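Aerobactin synthase IucA (Klebsiella pneumoniae subsp. pneumoniae, PDB 5JM7) probably catalyses an ATP-dependent condensation of citrate with N6-acetyl-N6-hydroxylysine, a step in the assembly of the siderophore aerobactin. Local coordinates at residues Thr203-Glu208 and Ser273-Lys278; Ala190-His195 and Asp328-Leu333; Tyr538-Gly543 and Tyr564-Asn569; Ser22-Thr27 and Pro59-Arg64. All coordinates share one frame; numbering follows the deposited sequence.

Contact 1. Residues Thr203-Glu208 and Ser273-Lys278. With SO4 (sulfate ion), chain B.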
loop_
_atom_site.group_PDB
_atom_site.type_symbol
_atom_site.label_atom_id
_atom_site.label_comp_id
_atom_site.label_asym_id
_atom_site.label_seq_id
_atom_site.Cartn_x
_atom_site.Cartn_y
_atom_site.Cartn_z
ATOM N N THR A 203 -27.361 3.535 -10.120
ATOM C CA THR A 203 -26.886 2.158 -10.009
ATOM C C THR A 203 -25.380 2.102 -9.776
ATOM O O THR A 203 -24.918 1.384 -8.881
ATOM C CB THR A 203 -27.257 1.365 -11.263
ATOM O OG1 THR A 203 -28.680 1.216 -11.334
ATOM C CG2 THR A 203 -26.586 -0.003 -11.254
ATOM N N ARG A 204 -24.584 2.853 -10.569
ATOM C CA ARG A 204 -23.134 2.809 -10.359
ATOM C C ARG A 204 -22.756 3.405 -9.013
ATOM O O ARG A 204 -21.880 2.877 -8.318
ATOM C CB ARG A 204 -22.377 3.542 -11.457
ATOM C CG ARG A 204 -20.869 3.330 -11.352
ATOM C CD ARG A 204 -20.050 4.191 -12.319
ATOM N NE ARG A 204 -20.158 5.611 -11.980
ATOM C CZ ARG A 204 -19.614 6.592 -12.685
ATOM N NH1 ARG A 204 -18.933 6.311 -13.774
ATOM N NH2 ARG A 204 -19.755 7.851 -12.308
ATOM N N PHE A 205 -23.425 4.489 -8.621
ATOM C CA PHE A 205 -23.138 5.110 -7.331
ATOM C C PHE A 205 -23.420 4.132 -6.184
ATOM O O PHE A 205 -22.571 3.919 -5.312
ATOM C CB PHE A 205 -23.960 6.398 -7.197
ATOM C CG PHE A 205 -23.590 7.250 -6.006
ATOM C CD1 PHE A 205 -22.488 8.100 -6.067
ATOM C CD2 PHE A 205 -24.345 7.213 -4.836
ATOM C CE1 PHE A 205 -22.140 8.898 -4.973
ATOM C CE2 PHE A 205 -23.993 7.986 -3.736
ATOM C CZ PHE A 205 -22.897 8.845 -3.809
ATOM N N ALA A 206 -24.586 3.482 -6.204
ATOM C CA ALA A 206 -24.950 2.569 -5.121
ATOM C C ALA A 206 -24.069 1.316 -5.116
ATOM O O ALA A 206 -23.664 0.842 -4.046
ATOM C CB ALA A 206 -26.426 2.194 -5.240
ATOM N N ALA A 207 -23.735 0.782 -6.298
ATOM C CA ALA A 207 -22.849 -0.378 -6.363
ATOM C C ALA A 207 -21.483 -0.086 -5.745
ATOM O O ALA A 207 -20.954 -0.906 -4.986
ATOM C CB ALA A 207 -22.693 -0.841 -7.809
ATOM N N GLU A 208 -20.909 1.089 -6.028
ATOM C CA GLU A 208 -19.599 1.421 -5.474
ATOM C C GLU A 208 -19.661 1.688 -3.975
ATOM O O GLU A 208 -18.753 1.295 -3.240
ATOM C CB GLU A 208 -19.006 2.630 -6.189
ATOM C CG GLU A 208 -18.601 2.387 -7.616
ATOM C CD GLU A 208 -18.043 3.635 -8.308
ATOM O OE1 GLU A 208 -18.096 4.764 -7.740
ATOM O OE2 GLU A 208 -17.571 3.475 -9.452
ATOM N N SER A 273 -15.049 6.211 -4.223
ATOM C CA SER A 273 -16.155 6.499 -5.128
ATOM C C SER A 273 -15.667 7.287 -6.351
ATOM O O SER A 273 -14.874 8.234 -6.225
ATOM C CB SER A 273 -17.245 7.280 -4.396
ATOM O OG SER A 273 -18.331 7.529 -5.270
ATOM N N ARG A 274 -16.138 6.897 -7.542
ATOM C CA ARG A 274 -15.839 7.697 -8.726
ATOM C C ARG A 274 -16.549 9.051 -8.713
ATOM O O ARG A 274 -16.203 9.933 -9.509
ATOM C CB ARG A 274 -16.200 6.927 -10.003
ATOM C CG ARG A 274 -15.235 5.810 -10.331
ATOM C CD ARG A 274 -15.585 5.108 -11.645
ATOM N NE ARG A 274 -14.601 4.079 -11.984
ATOM C CZ ARG A 274 -14.589 2.856 -11.457
ATOM N NH1 ARG A 274 -15.514 2.514 -10.563
ATOM N NH2 ARG A 274 -13.663 1.968 -11.814
ATOM N N ASP A 275 -17.504 9.247 -7.806
ATOM C CA ASP A 275 -18.233 10.496 -7.702
ATOM C C ASP A 275 -18.118 11.061 -6.295
ATOM O O ASP A 275 -18.172 10.313 -5.304
ATOM C CB ASP A 275 -19.694 10.275 -8.073
ATOM C CG ASP A 275 -19.905 10.188 -9.575
ATOM O OD1 ASP A 275 -19.083 10.787 -10.337
ATOM O OD2 ASP A 275 -20.871 9.521 -9.991
ATOM N N MET A 276 -17.925 12.373 -6.219
ATOM C CA MET A 276 -18.187 13.115 -5.000
ATOM C C MET A 276 -19.655 13.483 -5.027
ATOM O O MET A 276 -20.333 13.277 -6.032
ATOM C CB MET A 276 -17.280 14.339 -4.900
ATOM C CG MET A 276 -15.821 13.950 -4.856
ATOM S SD MET A 276 -14.640 15.296 -4.674
ATOM C CE MET A 276 -14.992 15.674 -2.971
ATOM N N ILE A 277 -20.181 13.978 -3.914
ATOM C CA ILE A 277 -21.616 14.242 -3.846
ATOM C C ILE A 277 -21.843 15.527 -3.064
ATOM O O ILE A 277 -21.111 15.830 -2.116
ATOM C CB ILE A 277 -22.384 13.040 -3.243
ATOM C CG1 ILE A 277 -23.905 13.233 -3.356
ATOM C CG2 ILE A 277 -21.962 12.789 -1.804
ATOM C CD1 ILE A 277 -24.683 11.938 -3.206
ATOM N N LYS A 278 -22.826 16.314 -3.497
ATOM C CA LYS A 278 -23.084 17.627 -2.923
ATOM C C LYS A 278 -24.570 17.718 -2.636
ATOM O O LYS A 278 -25.380 17.674 -3.564
ATOM C CB LYS A 278 -22.638 18.739 -3.877
ATOM C CG LYS A 278 -22.892 20.168 -3.406
ATOM C CD LYS A 278 -22.318 21.142 -4.437
ATOM C CE LYS A 278 -22.554 22.612 -4.060
ATOM N NZ LYS A 278 -21.986 23.530 -5.113
HETATM S S SO4 B . -18.703 23.222 -2.907
HETATM O O1 SO4 B . -18.083 24.515 -2.774
HETATM O O2 SO4 B . -18.999 22.966 -4.271
HETATM O O3 SO4 B . -17.772 22.229 -2.462
HETATM O O4 SO4 B . -19.908 23.174 -2.123
#

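Contact 2. Residues Ala190-His195 and Asp328-Leu333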
loop_
_atom_site.group_PDB
_atom_site.type_symbol
_atom_site.label_atom_id
_atom_site.label_comp_id
_atom_site.label_asym_id
_atom_site.label_seq_id
_atom_site.Cartn_x
_atom_site.Cartn_y
_atom_site.Cartn_z
ATOM N N ALA A 190 -36.453 12.509 -9.958
ATOM C CA ALA A 190 -36.107 13.385 -11.057
ATOM C C ALA A 190 -34.602 13.587 -11.050
ATOM O O ALA A 190 -33.948 13.463 -10.008
ATOM C CB ALA A 190 -36.806 14.758 -10.953
ATOM N N GLY A 191 -34.057 13.918 -12.210
ATOM C CA GLY A 191 -32.638 14.170 -12.297
ATOM C C GLY A 191 -32.119 13.858 -13.685
ATOM O O GLY A 191 -32.883 13.600 -14.617
ATOM N N GLU A 192 -30.817 14.022 -13.846
ATOM C CA GLU A 192 -30.139 13.841 -15.106
ATOM C C GLU A 192 -28.732 13.373 -14.912
ATOM O O GLU A 192 -28.167 13.483 -13.857
ATOM C CB GLU A 192 -29.947 15.165 -15.828
ATOM C CG GLU A 192 -31.147 15.995 -16.181
ATOM C CD GLU A 192 -30.756 17.228 -16.960
ATOM O OE1 GLU A 192 -30.685 18.293 -16.348
ATOM O OE2 GLU A 192 -30.494 17.130 -18.164
ATOM N N SER A 193 -28.161 12.874 -15.980
ATOM C CA SER A 193 -26.770 12.465 -15.953
ATOM C C SER A 193 -26.213 12.401 -17.366
ATOM O O SER A 193 -26.937 12.088 -18.319
ATOM C CB SER A 193 -26.613 11.094 -15.297
ATOM O OG SER A 193 -25.300 10.611 -15.530
ATOM N N LEU A 194 -24.911 12.651 -17.481
ATOM C CA LEU A 194 -24.195 12.505 -18.742
ATOM C C LEU A 194 -23.473 11.164 -18.783
ATOM O O LEU A 194 -23.133 10.596 -17.741
ATOM C CB LEU A 194 -23.182 13.642 -18.965
ATOM C CG LEU A 194 -23.802 15.036 -19.127
ATOM C CD1 LEU A 194 -22.709 16.081 -19.433
ATOM C CD2 LEU A 194 -24.857 15.044 -20.212
ATOM N N HIS A 195 -23.162 10.676 -19.976
ATOM C CA HIS A 195 -22.393 9.432 -20.210
ATOM C C HIS A 195 -23.202 8.216 -19.831
ATOM O O HIS A 195 -23.523 7.401 -20.650
ATOM C CB HIS A 195 -21.027 9.536 -19.576
ATOM C CG HIS A 195 -20.359 10.841 -19.851
ATOM N ND1 HIS A 195 -19.829 11.164 -21.073
ATOM C CD2 HIS A 195 -20.180 11.923 -19.069
ATOM C CE1 HIS A 195 -19.334 12.380 -21.027
ATOM N NE2 HIS A 195 -19.542 12.864 -19.824
ATOM N N ASP A 328 -21.793 16.597 -13.580
ATOM C CA ASP A 328 -22.539 16.131 -14.741
ATOM C C ASP A 328 -23.673 15.171 -14.375
ATOM O O ASP A 328 -24.092 14.359 -15.210
ATOM C CB ASP A 328 -21.583 15.491 -15.745
ATOM C CG ASP A 328 -20.846 14.277 -15.179
ATOM O OD1 ASP A 328 -21.167 13.783 -14.060
ATOM O OD2 ASP A 328 -19.928 13.808 -15.870
ATOM N N GLY A 329 -24.184 15.248 -13.151
ATOM C CA GLY A 329 -25.381 14.512 -12.808
ATOM C C GLY A 329 -25.991 15.083 -11.554
ATOM O O GLY A 329 -25.294 15.676 -10.726
ATOM N N TRP A 330 -27.307 14.910 -11.413
ATOM C CA TRP A 330 -28.011 15.353 -10.214
ATOM C C TRP A 330 -29.295 14.555 -10.104
ATOM O O TRP A 330 -29.723 13.923 -11.068
ATOM C CB TRP A 330 -28.331 16.851 -10.271
ATOM C CG TRP A 330 -29.238 17.222 -11.394
ATOM C CD1 TRP A 330 -28.886 17.472 -12.698
ATOM C CD2 TRP A 330 -30.649 17.424 -11.314
ATOM N NE1 TRP A 330 -30.000 17.797 -13.438
ATOM C CE2 TRP A 330 -31.095 17.784 -12.613
ATOM C CE3 TRP A 330 -31.585 17.326 -10.273
ATOM C CZ2 TRP A 330 -32.438 18.044 -12.901
ATOM C CZ3 TRP A 330 -32.922 17.577 -10.557
ATOM C CH2 TRP A 330 -33.336 17.943 -11.867
ATOM N N ALA A 331 -29.923 14.608 -8.932
ATOM C CA ALA A 331 -31.197 13.920 -8.749
ATOM C C ALA A 331 -31.948 14.564 -7.596
ATOM O O ALA A 331 -31.365 15.289 -6.780
ATOM C CB ALA A 331 -31.011 12.412 -8.483
ATOM N N GLY A 332 -33.251 14.260 -7.523
ATOM C CA GLY A 332 -34.101 14.747 -6.450
ATOM C C GLY A 332 -35.418 13.998 -6.350
ATOM O O GLY A 332 -35.841 13.285 -7.266
ATOM N N LEU A 333 -36.075 14.184 -5.208
ATOM C CA LEU A 333 -37.347 13.533 -4.921
ATOM C C LEU A 333 -38.530 14.414 -5.324
ATOM O O LEU A 333 -38.592 15.599 -4.955
ATOM C CB LEU A 333 -37.439 13.210 -3.441
ATOM C CG LEU A 333 -36.443 12.190 -2.913
ATOM C CD1 LEU A 333 -36.620 12.057 -1.391
ATOM C CD2 LEU A 333 -36.632 10.846 -3.636
#

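Contact 3. Residues Tyr538-Gly543 and Tyr564-Asn569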
loop_
_atom_site.group_PDB
_atom_site.type_symbol
_atom_site.label_atom_id
_atom_site.label_comp_id
_atom_site.label_asym_id
_atom_site.label_seq_id
_atom_site.Cartn_x
_atom_site.Cartn_y
_atom_site.Cartn_z
ATOM N N TYR A 538 -7.560 51.384 -8.627
ATOM C CA TYR A 538 -8.477 50.913 -7.598
ATOM C C TYR A 538 -9.456 49.885 -8.156
ATOM O O TYR A 538 -9.958 50.021 -9.280
ATOM C CB TYR A 538 -9.237 52.078 -6.951
ATOM C CG TYR A 538 -8.381 52.976 -6.069
ATOM C CD1 TYR A 538 -8.171 52.646 -4.727
ATOM C CD2 TYR A 538 -7.814 54.164 -6.556
ATOM C CE1 TYR A 538 -7.407 53.451 -3.895
ATOM C CE2 TYR A 538 -7.042 54.971 -5.730
ATOM C CZ TYR A 538 -6.846 54.609 -4.397
ATOM O OH TYR A 538 -6.087 55.381 -3.540
ATOM N N TRP A 539 -9.721 48.854 -7.349
ATOM C CA TRP A 539 -10.668 47.788 -7.674
ATOM C C TRP A 539 -11.867 47.940 -6.752
ATOM O O TRP A 539 -11.753 47.727 -5.540
ATOM C CB TRP A 539 -10.030 46.420 -7.484
ATOM C CG TRP A 539 -8.887 46.153 -8.384
ATOM C CD1 TRP A 539 -8.507 46.882 -9.480
ATOM C CD2 TRP A 539 -7.874 45.172 -8.184
ATOM N NE1 TRP A 539 -7.355 46.356 -10.024
ATOM C CE2 TRP A 539 -6.944 45.306 -9.246
ATOM C CE3 TRP A 539 -7.684 44.160 -7.241
ATOM C CZ2 TRP A 539 -5.839 44.470 -9.382
ATOM C CZ3 TRP A 539 -6.586 43.332 -7.374
ATOM C CH2 TRP A 539 -5.671 43.492 -8.436
ATOM N N ASN A 540 -13.007 48.332 -7.309
ATOM C CA ASN A 540 -14.223 48.408 -6.514
ATOM C C ASN A 540 -14.737 46.984 -6.322
ATOM O O ASN A 540 -15.061 46.293 -7.297
ATOM C CB ASN A 540 -15.263 49.304 -7.189
ATOM C CG ASN A 540 -16.483 49.555 -6.311
ATOM O OD1 ASN A 540 -16.784 48.800 -5.420
ATOM N ND2 ASN A 540 -17.166 50.641 -6.555
ATOM N N VAL A 541 -14.795 46.541 -5.066
ATOM C CA VAL A 541 -15.128 45.163 -4.734
ATOM C C VAL A 541 -16.222 45.151 -3.681
ATOM O O VAL A 541 -16.366 46.095 -2.899
ATOM C CB VAL A 541 -13.888 44.398 -4.243
ATOM C CG1 VAL A 541 -12.855 44.323 -5.364
ATOM C CG2 VAL A 541 -13.311 45.072 -3.031
ATOM N N LYS A 542 -16.995 44.066 -3.657
ATOM C CA LYS A 542 -18.076 43.916 -2.685
ATOM C C LYS A 542 -17.501 43.348 -1.389
ATOM O O LYS A 542 -16.884 42.280 -1.395
ATOM C CB LYS A 542 -19.186 43.028 -3.257
ATOM C CG LYS A 542 -20.440 42.971 -2.390
ATOM C CD LYS A 542 -21.558 42.204 -3.083
ATOM C CE LYS A 542 -22.822 42.157 -2.219
ATOM N NZ LYS A 542 -23.957 41.456 -2.905
ATOM N N GLY A 543 -17.669 44.080 -0.281
ATOM C CA GLY A 543 -17.067 43.706 0.982
ATOM C C GLY A 543 -17.913 42.716 1.776
ATOM O O GLY A 543 -18.994 42.303 1.367
ATOM N N TYR A 564 -19.774 48.326 -0.474
ATOM C CA TYR A 564 -18.701 48.323 -1.458
ATOM C C TYR A 564 -17.568 49.214 -1.009
ATOM O O TYR A 564 -17.772 50.169 -0.296
ATOM C CB TYR A 564 -19.186 48.800 -2.805
ATOM C CG TYR A 564 -20.148 47.864 -3.450
ATOM C CD1 TYR A 564 -19.712 46.837 -4.243
ATOM C CD2 TYR A 564 -21.496 48.015 -3.267
ATOM C CE1 TYR A 564 -20.595 45.979 -4.835
ATOM C CE2 TYR A 564 -22.384 47.161 -3.855
ATOM C CZ TYR A 564 -21.924 46.147 -4.635
ATOM O OH TYR A 564 -22.816 45.309 -5.216
ATOM N N PHE A 565 -16.359 48.884 -1.417
ATOM C CA PHE A 565 -15.199 49.679 -1.051
ATOM C C PHE A 565 -14.180 49.586 -2.176
ATOM O O PHE A 565 -14.252 48.709 -3.043
ATOM C CB PHE A 565 -14.580 49.256 0.282
ATOM C CG PHE A 565 -13.904 47.909 0.256
ATOM C CD1 PHE A 565 -14.632 46.738 0.469
ATOM C CD2 PHE A 565 -12.542 47.801 0.018
ATOM C CE1 PHE A 565 -14.007 45.509 0.441
ATOM C CE2 PHE A 565 -11.916 46.554 -0.003
ATOM C CZ PHE A 565 -12.649 45.418 0.211
ATOM N N ASP A 566 -13.246 50.530 -2.172
ATOM C CA ASP A 566 -12.230 50.627 -3.209
ATOM C C ASP A 566 -10.939 50.024 -2.688
ATOM O O ASP A 566 -10.439 50.429 -1.636
ATOM C CB ASP A 566 -12.052 52.076 -3.641
ATOM C CG ASP A 566 -13.150 52.514 -4.558
ATOM O OD1 ASP A 566 -13.683 51.644 -5.269
ATOM O OD2 ASP A 566 -13.534 53.698 -4.531
ATOM N N PHE A 567 -10.441 49.019 -3.399
ATOM C CA PHE A 567 -9.235 48.304 -3.017
ATOM C C PHE A 567 -8.081 48.871 -3.833
ATOM O O PHE A 567 -8.136 48.876 -5.069
ATOM C CB PHE A 567 -9.394 46.805 -3.260
ATOM C CG PHE A 567 -8.213 45.980 -2.816
ATOM C CD1 PHE A 567 -8.071 45.608 -1.476
ATOM C CD2 PHE A 567 -7.255 45.553 -3.737
ATOM C CE1 PHE A 567 -6.993 44.839 -1.060
ATOM C CE2 PHE A 567 -6.176 44.791 -3.329
ATOM C CZ PHE A 567 -6.047 44.433 -1.986
ATOM N N ALA A 568 -7.063 49.375 -3.141
ATOM C CA ALA A 568 -5.905 49.951 -3.808
ATOM C C ALA A 568 -5.102 48.841 -4.490
ATOM O O ALA A 568 -4.647 47.899 -3.829
ATOM C CB ALA A 568 -5.041 50.711 -2.801
ATOM N N ASN A 569 -4.919 48.962 -5.804
ATOM C CA ASN A 569 -4.226 47.943 -6.586
ATOM C C ASN A 569 -2.739 47.916 -6.259
ATOM O O ASN A 569 -2.026 48.854 -6.634
ATOM C CB ASN A 569 -4.411 48.210 -8.069
ATOM C CG ASN A 569 -3.809 47.120 -8.935
ATOM O OD1 ASN A 569 -3.097 46.249 -8.449
ATOM N ND2 ASN A 569 -4.033 47.210 -10.244
#

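Contact 4. Residues Ser22-Thr27 and Pro59-Arg64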
loop_
_atom_site.group_PDB
_atom_site.type_symbol
_atom_site.label_atom_id
_atom_site.label_comp_id
_atom_site.label_asym_id
_atom_site.label_seq_id
_atom_site.Cartn_x
_atom_site.Cartn_y
_atom_site.Cartn_z
ATOM N N SER A 22 -11.029 42.259 8.640
ATOM C CA SER A 22 -12.187 42.620 7.829
ATOM C C SER A 22 -12.584 44.079 8.060
ATOM O O SER A 22 -12.837 44.830 7.107
ATOM C CB SER A 22 -13.331 41.667 8.172
ATOM O OG SER A 22 -14.516 41.969 7.475
ATOM N N LEU A 23 -12.635 44.499 9.331
ATOM C CA LEU A 23 -12.946 45.887 9.654
ATOM C C LEU A 23 -11.910 46.843 9.050
ATOM O O LEU A 23 -12.269 47.816 8.380
ATOM C CB LEU A 23 -13.022 46.046 11.170
ATOM C CG LEU A 23 -13.228 47.468 11.699
ATOM C CD1 LEU A 23 -14.533 48.014 11.176
ATOM C CD2 LEU A 23 -13.218 47.475 13.220
ATOM N N VAL A 24 -10.616 46.552 9.254
ATOM C CA VAL A 24 -9.545 47.435 8.791
ATOM C C VAL A 24 -9.538 47.545 7.273
ATOM O O VAL A 24 -9.289 48.623 6.719
ATOM C CB VAL A 24 -8.185 46.956 9.326
ATOM C CG1 VAL A 24 -7.064 47.742 8.673
ATOM C CG2 VAL A 24 -8.135 47.176 10.817
ATOM N N ARG A 25 -9.802 46.438 6.578
ATOM C CA ARG A 25 -9.839 46.470 5.123
ATOM C C ARG A 25 -10.980 47.330 4.570
ATOM O O ARG A 25 -10.836 47.921 3.493
ATOM C CB ARG A 25 -9.934 45.052 4.573
ATOM C CG ARG A 25 -10.316 45.052 3.111
ATOM C CD ARG A 25 -10.389 43.690 2.529
ATOM N NE ARG A 25 -9.054 43.157 2.330
ATOM C CZ ARG A 25 -8.831 41.953 1.825
ATOM N NH1 ARG A 25 -9.870 41.192 1.477
ATOM N NH2 ARG A 25 -7.586 41.519 1.671
ATOM N N GLU A 26 -12.113 47.435 5.275
ATOM C CA GLU A 26 -13.267 48.146 4.724
ATOM C C GLU A 26 -13.512 49.509 5.363
ATOM O O GLU A 26 -14.589 50.085 5.167
ATOM C CB GLU A 26 -14.527 47.298 4.858
ATOM C CG GLU A 26 -14.420 45.948 4.193
ATOM C CD GLU A 26 -15.735 45.191 4.198
ATOM O OE1 GLU A 26 -16.762 45.762 4.616
ATOM O OE2 GLU A 26 -15.720 43.988 3.846
ATOM N N THR A 27 -12.562 50.036 6.136
ATOM C CA THR A 27 -12.707 51.348 6.752
ATOM C C THR A 27 -11.412 52.131 6.585
ATOM O O THR A 27 -10.327 51.557 6.465
ATOM C CB THR A 27 -13.068 51.262 8.243
ATOM O OG1 THR A 27 -12.045 50.548 8.957
ATOM C CG2 THR A 27 -14.415 50.570 8.429
ATOM N N PRO A 59 0.436 44.665 3.735
ATOM C CA PRO A 59 -0.088 45.606 2.728
ATOM C C PRO A 59 -1.425 45.182 2.159
ATOM O O PRO A 59 -2.071 45.996 1.483
ATOM C CB PRO A 59 0.981 45.596 1.628
ATOM C CG PRO A 59 2.205 45.032 2.285
ATOM C CD PRO A 59 1.717 44.073 3.330
ATOM N N THR A 60 -1.840 43.936 2.363
ATOM C CA THR A 60 -3.138 43.459 1.904
ATOM C C THR A 60 -4.099 43.189 3.062
ATOM O O THR A 60 -5.148 42.578 2.853
ATOM C CB THR A 60 -2.965 42.209 1.043
ATOM O OG1 THR A 60 -2.149 41.258 1.744
ATOM C CG2 THR A 60 -2.304 42.581 -0.306
ATOM N N GLN A 61 -3.785 43.675 4.266
ATOM C CA GLN A 61 -4.629 43.573 5.459
ATOM C C GLN A 61 -4.680 42.164 6.059
ATOM O O GLN A 61 -5.578 41.863 6.857
ATOM C CB GLN A 61 -6.054 44.091 5.203
ATOM C CG GLN A 61 -6.071 45.599 5.023
ATOM C CD GLN A 61 -5.876 46.062 3.594
ATOM O OE1 GLN A 61 -6.098 45.339 2.627
ATOM N NE2 GLN A 61 -5.374 47.258 3.468
ATOM N N HIS A 62 -3.730 41.290 5.725
ATOM C CA HIS A 62 -3.604 40.029 6.448
ATOM C C HIS A 62 -2.809 40.221 7.736
ATOM O O HIS A 62 -1.816 39.528 7.960
ATOM C CB HIS A 62 -2.932 38.971 5.580
ATOM C CG HIS A 62 -3.729 38.601 4.365
ATOM N ND1 HIS A 62 -3.735 39.367 3.215
ATOM C CD2 HIS A 62 -4.540 37.542 4.116
ATOM C CE1 HIS A 62 -4.513 38.796 2.311
ATOM N NE2 HIS A 62 -5.014 37.688 2.832
ATOM N N HIS A 63 -3.225 41.174 8.577
ATOM C CA HIS A 63 -2.469 41.523 9.774
ATOM C C HIS A 63 -2.560 40.392 10.802
ATOM O O HIS A 63 -3.531 39.630 10.835
ATOM C CB HIS A 63 -3.003 42.814 10.424
ATOM C CG HIS A 63 -3.129 43.983 9.492
ATOM N ND1 HIS A 63 -2.055 44.524 8.812
ATOM C CD2 HIS A 63 -4.194 44.765 9.188
ATOM C CE1 HIS A 63 -2.465 45.554 8.090
ATOM N NE2 HIS A 63 -3.756 45.725 8.308
ATOM N N ARG A 64 -1.530 40.290 11.644
ATOM C CA ARG A 64 -1.571 39.480 12.854
ATOM C C ARG A 64 -1.269 40.413 14.025
ATOM O O ARG A 64 -0.215 41.073 14.045
ATOM C CB ARG A 64 -0.569 38.320 12.803
#

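Contact 1. Residues Thr203-Glu208 and Ser273-Lys278
Helix 198-209 lies across the face of the antiparallel sheet that holds strand 275-279, and two salt bridges and the packing of Phe205 on Ile277 join them. The Glu208 carboxylate spends both oxygens on one residue: OE1 takes the backbone N of Arg274 at 2.9 Å, nearly straight at 166°, while OE2 meets Arg274 NH1 at 2.5 Å, a distance shorter than expected and so doubtful in detail.

A second arginine works one turn earlier. Arg204 NH2 reaches Asp275 OD2 at 3.1 Å, an oxygen that Arg201 also grips, so the buried aspartate has two cationic partners. Arg274 CD lies over one face of the Arg204 guanidinium. Deeper in, the anti chi1 (-171°) brings the end of the Phe205 ring up to the strand; its CZ touches Ile277 CD1 at 3.6 Å, and Asp275 CB lies at the ring edge. At the far end, Lys278 NZ donates to Gln449 and, at 3.2 Å, to O2 of a sulfate ion, probably from the crystallisation liquor.

Thr203 and Ala207 each pack against their own counterparts, Thr203 and Ala207 of a second subunit. The helix thus faces both, a helix-on-sheet layer within the IucA/IucC family region.

Contact 2. Residues Ala190-His195 and Asp328-Leu333
Two neighbouring strands of the large antiparallel sheet, 189-193 and 329-334, are zipped together here, Ala190 pairing with Gly332 and Glu192 with Trp330. Both are hydrogen-bonded pairs. The bond from Ala190 N to Gly332 O is almost straight (2.9 Å, 177°), and the ladder runs on past the end of the first strand, where Leu194 N donates to Asp328 O.

Trp330 is the side chain that crosses the seam. Its CG is placed between the backbone N and the carbonyl carbon (chi1 62°), which lays the indole over the neighbouring strand. Gly191 CA then sits 3.6 Å from the centroid of the six-membered ring, only 2° off its normal: a CH-pi contact from directly above. Gly191 has backbone angles unsuited to a side chain, and a CB there would also run into Trp330 O and Ala331 CA.

Such an antiparallel pair, bridged on one face by the bond between Trp330 and Glu192, forms a margin of the seven-stranded sheet of the IucA/IucC family region; strand 345-350 flanks 329-334 on its other side. In that bond the indole NE1 of Trp330 donates to Glu192 OE1 at 3.0 Å. The oxygen lies close to the ring plane, is used on its anti side, and belongs to a carboxylate standing perpendicular to the indole. Arg305 holds the other oxygen, OE2, in a salt bridge, which together with the indole bond should fix the carboxylate's rotation. At the Leu194 end, Leu194 CD1 packs on Asp328 CB at 3.9 Å, while Asp328 OD1 is bridged to Arg201.

Contact 3. Residues Tyr538-Gly543 and Tyr564-Asn569
The Phe565 ring has Val541 CG2 over one face, 3.6 Å from its centroid, and Gly543 CA at its edge. CG2 comes nearest to CZ, at 3.3 Å. A chi1 of 69° swings the Phe565 ring across the strand pair to Val541. Trp539 offers a face to Asn569, whose CB stands over the five-membered ring, while the amide, turned 43° from the indole, brings CG to 3.4 Å from Trp539 CZ2. That amide is held by Leu571, Val533 and Asn536; the indole stacks with the Tyr532 ring, and its NE1 bonds to Tyr532 O. Beside Trp539, the Phe567 ring points the same way with its plane 25° off, but the two are slid apart with centroids 6.0 Å distant, so they touch at Trp539 CE3 and Phe567 CD2 rather than stacking.

The other face of the pair carries Tyr538 against Ala568, Asn540 beside Asp566, and Tyr564, whose CE1 meets Lys542 CB at 3.6 Å.

Four backbone bonds join the strands. Trp539 N to Phe567 O measures 2.8 Å, and the reciprocal bond from Phe567 N is equally short; Val541 and Phe565 form the second exchange. This is a twisted two-stranded antiparallel ribbon, one face covered partly by helix 475-500, at Trp539 and Val541, and partly by the N-terminal region, Glu26 on Phe565 and Gln61 on Phe567.

Contact 4. Residues Ser22-Thr27 and Pro59-Arg64
Arg25 NH2 donates to the backbone Thr60 O at 2.9 Å, fastening the C-terminal end of helix 14-25 to the loop that leads into strand 64-72. The bond is the one hydrogen bond across this helix-to-loop contact. It approaches the carbonyl nearly end on (C=O...N angle 164°), with the oxygen close to the guanidinium plane. The arginine chain is extended through chi2 and then bent at chi3 (-74°), which swings the guanidinium round to the loop.

Apolar parts fill in beside it. Gln61 CG lies against Arg25 CB at 3.9 Å, the two side chains crossing at about a right angle. Two residues on from Gln61, the His63 ring presents its edge to Val24, whose CG1 is 3.9 Å from NE2.

Further bonds probably hold the loop's shape. His62 is the centre of an inverse gamma turn, and its ND1 donates to Thr60 OG1 at 2.9 Å; that hydroxyl also bonds to Glu506 and Ser58. His63 ND1 is tied to Ser58, and Gln61 CA sits over one face of the His63 imidazole. Phe151 gives Arg25 a cation-pi partner and meets the His62 ring edge-to-face.

On the helix side, the chain leaves helical geometry at Glu26. There Leu23 O accepts from two donors, Glu26 N at 3.1 Å and Thr27 OG1 at 2.8 Å, which reach it from opposite faces of its carbonyl plane.

The four contacts fall into two pairs set well apart in the folded chain. Contact 4 comes first in sequence, then contacts 2 and 1, with both segments of contact 1 lying between those of contact 2, and contact 3 last. Contacts 1 and 2 have centres 12 Å apart and share the seven-stranded sheet; strand 189-193 is followed, after a short connection, by helix 198-209, and Arg201 bridges to aspartates in both. Contacts 3 and 4, also 12 Å apart, touch directly: Phe565 CZ packs on Arg25 CD at 3.7 Å. The N-terminal helix and loop thus meet the C-terminal ribbon, while about 42 Å separates the centres of contacts 1 and 3.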